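Local structure of fatty acid amide hydrolase (Candida albicans, 6KVR) at residues D461-H474 with Q535-G547. The protein probably hydrolyses monocarboxylic acid amides, fatty acid amides among them, to the free acid and ammonia, as a member of the amidase signature family. Numbering follows the deposited sequence.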
# COMPACT_ATOMS: atom_id res chain seq x y z
N ASP A 461 17.44 11.92 10.84
CA ASP A 461 17.46 11.60 9.42
C ASP A 461 17.56 10.09 9.15
O ASP A 461 16.85 9.58 8.27
CB ASP A 461 18.63 12.30 8.72
CG ASP A 461 18.55 13.81 8.79
OD1 ASP A 461 17.66 14.39 8.13
OD2 ASP A 461 19.38 14.44 9.49
N PHE A 462 18.43 9.37 9.85
CA PHE A 462 18.67 7.95 9.55
C PHE A 462 18.96 7.17 10.82
O PHE A 462 19.37 7.72 11.84
CB PHE A 462 19.82 7.75 8.57
CG PHE A 462 19.68 8.57 7.32
CD1 PHE A 462 18.81 8.18 6.31
CD2 PHE A 462 20.39 9.75 7.17
CE1 PHE A 462 18.66 8.94 5.16
CE2 PHE A 462 20.24 10.52 6.01
CZ PHE A 462 19.37 10.11 5.01
N ILE A 463 18.76 5.86 10.73
CA ILE A 463 19.10 4.93 11.81
C ILE A 463 20.20 4.01 11.29
O ILE A 463 20.09 3.44 10.20
CB ILE A 463 17.86 4.15 12.29
CG1 ILE A 463 16.77 5.15 12.72
CG2 ILE A 463 18.19 3.24 13.47
CD1 ILE A 463 15.48 4.51 13.15
N LEU A 464 21.29 3.93 12.05
CA LEU A 464 22.43 3.10 11.71
C LEU A 464 22.44 1.92 12.67
O LEU A 464 22.26 2.11 13.88
CB LEU A 464 23.74 3.89 11.81
CG LEU A 464 25.06 3.16 11.54
CD1 LEU A 464 25.11 2.63 10.12
CD2 LEU A 464 26.27 4.07 11.80
N SER A 465 22.63 0.71 12.14
CA SER A 465 22.45 -0.47 12.96
C SER A 465 23.20 -1.63 12.32
O SER A 465 23.53 -1.58 11.13
CB SER A 465 20.96 -0.81 13.11
OG SER A 465 20.46 -1.29 11.88
N PRO A 466 23.47 -2.71 13.07
CA PRO A 466 24.05 -3.91 12.48
C PRO A 466 23.09 -4.54 11.47
O PRO A 466 21.90 -4.25 11.46
CB PRO A 466 24.26 -4.85 13.68
CG PRO A 466 24.15 -3.95 14.92
CD PRO A 466 23.18 -2.89 14.51
N THR A 467 23.64 -5.40 10.62
CA THR A 467 22.83 -6.18 9.69
C THR A 467 22.48 -7.55 10.24
O THR A 467 21.50 -8.16 9.79
CB THR A 467 23.55 -6.36 8.35
OG1 THR A 467 24.03 -5.09 7.91
CG2 THR A 467 22.58 -6.89 7.28
N TYR A 468 23.25 -8.03 11.21
CA TYR A 468 23.22 -9.39 11.72
C TYR A 468 24.10 -9.35 12.97
O TYR A 468 24.91 -8.43 13.13
CB TYR A 468 23.72 -10.38 10.64
CG TYR A 468 23.90 -11.82 11.09
CD1 TYR A 468 22.87 -12.50 11.70
CD2 TYR A 468 25.11 -12.50 10.90
CE1 TYR A 468 23.02 -13.80 12.12
CE2 TYR A 468 25.28 -13.82 11.32
CZ TYR A 468 24.21 -14.46 11.93
OH TYR A 468 24.30 -15.77 12.38
N ASN A 469 23.92 -10.31 13.88
CA ASN A 469 24.71 -10.29 15.12
C ASN A 469 26.11 -10.84 14.93
O ASN A 469 26.78 -11.20 15.90
CB ASN A 469 23.99 -11.08 16.22
CG ASN A 469 23.52 -12.44 15.72
OD1 ASN A 469 22.36 -12.62 15.38
ND2 ASN A 469 24.45 -13.38 15.63
N ASN A 470 26.56 -10.95 13.69
CA ASN A 470 27.87 -11.49 13.38
C ASN A 470 28.18 -11.08 11.94
O ASN A 470 27.34 -10.50 11.25
CB ASN A 470 27.91 -13.01 13.58
CG ASN A 470 29.32 -13.58 13.53
OD1 ASN A 470 30.30 -12.88 13.75
ND2 ASN A 470 29.41 -14.87 13.23
N VAL A 471 29.40 -11.36 11.51
CA VAL A 471 29.73 -11.33 10.09
C VAL A 471 29.07 -12.57 9.49
O VAL A 471 28.33 -13.27 10.19
CB VAL A 471 31.25 -11.32 9.85
CG1 VAL A 471 31.84 -9.99 10.30
CG2 VAL A 471 31.89 -12.43 10.63
N ALA A 472 29.36 -12.87 8.21
CA ALA A 472 28.75 -14.00 7.52
C ALA A 472 28.80 -15.26 8.39
O ALA A 472 29.84 -15.57 8.98
CB ALA A 472 29.46 -14.27 6.19
N PRO A 473 27.71 -16.00 8.48
CA PRO A 473 27.68 -17.20 9.32
C PRO A 473 28.26 -18.41 8.60
O PRO A 473 28.49 -18.41 7.39
CB PRO A 473 26.19 -17.39 9.59
CG PRO A 473 25.57 -16.97 8.30
CD PRO A 473 26.42 -15.78 7.81
N HIS A 474 28.52 -19.46 9.36
CA HIS A 474 28.81 -20.74 8.73
C HIS A 474 27.55 -21.26 8.05
O HIS A 474 26.43 -20.97 8.47
CB HIS A 474 29.31 -21.74 9.77
CG HIS A 474 30.64 -21.39 10.35
ND1 HIS A 474 31.10 -21.92 11.54
CD2 HIS A 474 31.62 -20.56 9.91
CE1 HIS A 474 32.30 -21.44 11.80
NE2 HIS A 474 32.63 -20.60 10.83
N GLN A 535 37.56 -18.83 13.05
CA GLN A 535 36.71 -19.49 12.07
C GLN A 535 35.90 -18.51 11.22
O GLN A 535 34.98 -18.92 10.50
CB GLN A 535 35.77 -20.47 12.79
CG GLN A 535 36.44 -21.76 13.28
CD GLN A 535 36.97 -22.62 12.14
OE1 GLN A 535 38.18 -22.65 11.86
NE2 GLN A 535 36.07 -23.35 11.48
N PHE A 536 36.20 -17.21 11.30
CA PHE A 536 35.47 -16.22 10.53
C PHE A 536 36.44 -15.20 9.92
O PHE A 536 36.08 -14.03 9.75
CB PHE A 536 34.42 -15.48 11.39
CG PHE A 536 33.25 -16.34 11.81
CD1 PHE A 536 32.15 -16.51 10.97
CD2 PHE A 536 33.24 -16.96 13.05
CE1 PHE A 536 31.07 -17.29 11.36
CE2 PHE A 536 32.16 -17.75 13.45
CZ PHE A 536 31.07 -17.91 12.60
N VAL A 537 37.65 -15.64 9.56
CA VAL A 537 38.76 -14.73 9.29
C VAL A 537 38.46 -13.81 8.11
O VAL A 537 38.15 -14.27 7.00
CB VAL A 537 40.05 -15.52 9.01
CG1 VAL A 537 41.19 -14.55 8.72
CG2 VAL A 537 40.39 -16.48 10.17
N GLY A 538 38.63 -12.50 8.33
CA GLY A 538 38.66 -11.56 7.23
C GLY A 538 37.32 -11.29 6.57
O GLY A 538 37.29 -10.66 5.51
N ALA A 539 36.22 -11.73 7.19
CA ALA A 539 34.89 -11.51 6.63
C ALA A 539 34.53 -10.03 6.65
O ALA A 539 34.74 -9.36 7.66
CB ALA A 539 33.84 -12.29 7.42
N PRO A 540 33.94 -9.51 5.58
CA PRO A 540 33.56 -8.09 5.56
C PRO A 540 32.46 -7.79 6.57
O PRO A 540 31.65 -8.65 6.92
CB PRO A 540 33.09 -7.86 4.13
CG PRO A 540 32.73 -9.20 3.61
CD PRO A 540 33.61 -10.20 4.31
N VAL A 541 32.46 -6.55 7.06
CA VAL A 541 31.40 -6.04 7.92
C VAL A 541 30.59 -5.02 7.13
O VAL A 541 31.12 -3.99 6.71
CB VAL A 541 31.92 -5.39 9.21
CG1 VAL A 541 30.73 -4.83 9.97
CG2 VAL A 541 32.66 -6.38 10.06
N GLY A 542 29.31 -5.30 6.94
CA GLY A 542 28.39 -4.34 6.34
C GLY A 542 27.34 -3.94 7.35
O GLY A 542 26.91 -4.76 8.16
N LEU A 543 26.93 -2.68 7.29
CA LEU A 543 25.97 -2.12 8.25
C LEU A 543 24.75 -1.58 7.51
O LEU A 543 24.78 -1.39 6.29
CB LEU A 543 26.63 -1.01 9.08
CG LEU A 543 27.82 -1.32 9.99
CD1 LEU A 543 28.37 -0.03 10.58
CD2 LEU A 543 27.45 -2.30 11.12
N GLN A 544 23.69 -1.30 8.26
CA GLN A 544 22.43 -0.84 7.68
C GLN A 544 22.18 0.63 7.99
O GLN A 544 22.36 1.09 9.12
CB GLN A 544 21.25 -1.65 8.20
CG GLN A 544 21.28 -3.08 7.76
CD GLN A 544 20.01 -3.79 8.15
OE1 GLN A 544 19.20 -4.15 7.30
NE2 GLN A 544 19.79 -3.96 9.46
N LEU A 545 21.72 1.36 6.97
CA LEU A 545 21.23 2.73 7.09
C LEU A 545 19.77 2.77 6.66
O LEU A 545 19.45 2.56 5.48
CB LEU A 545 22.10 3.66 6.25
CG LEU A 545 21.99 5.17 6.52
CD1 LEU A 545 22.78 5.59 7.75
CD2 LEU A 545 22.49 5.89 5.28
N SER A 546 18.87 3.04 7.61
CA SER A 546 17.43 3.08 7.36
C SER A 546 16.90 4.51 7.41
O SER A 546 17.25 5.28 8.32
CB SER A 546 16.68 2.24 8.39
OG SER A 546 17.26 0.97 8.50
N GLY A 547 16.04 4.86 6.45
CA GLY A 547 15.37 6.14 6.43
C GLY A 547 13.86 6.01 6.62
O GLY A 547 13.32 4.91 6.73
O HOH W 1 19.46 0.62 10.44
O HOH W 2 26.38 -6.20 10.66
O HOH W 3 30.92 -11.18 6.24
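Gln544 reaches across to Ser465, Pro466 and Thr467. CB lies against the carbonyl oxygen and hydroxyl of Ser465. With CG anti to its own carbonyl carbon (chi1 -66°), the chain then runs out extended past Thr467, whose OG1 sits 3.4 Å from CG; CD passes over CA of Thr467. At the tip, NE2 donates to Pro466 O at 2.9 Å, somewhat bent, and also to Tyr483 O, while OE1 takes a bond from Arg259, so both ends of the buried amide are fixed. Thr467 OG1 in turn donates to Gly542 O, coming from above the carbonyl plane, and a water joins the same oxygen to Thr467 N.

Behind these side chains, strands 462-466 and 540-546 pair antiparallel inside the mixed central sheet of the amidase fold, with 343-346 beside the former and 494-499 beside the latter. Ile463 and Ser546 exchange backbone bonds, as do Ser465 and Gln544. The side chain of Gln544 lies about 6 Å from that of Gly256, predicted to bind substrate. On this face a water ties Ile463 O to the hydroxyls of Ser465 and Ser546, the latter also bonded to Thr494 OG1. Leu464 and Leu545 point to the other face, under helices 357-372 and 552-565 respectively.

Past strand 462-466, Val471 packs its CB against Ala539 CB (3.7 Å) and its CG1 against Val541 CG2. Further out the Phe536 ring is sandwiched: His474 makes an offset stack on one face, planes 6° apart, and over the opposite face sits Asn470 ND2, its amide steep to the ring (77°) and its OD1 held by Ser356. His474 NE2 donates a nearly straight 2.9 Å bond to Gln535 O, which lies in the imidazole plane.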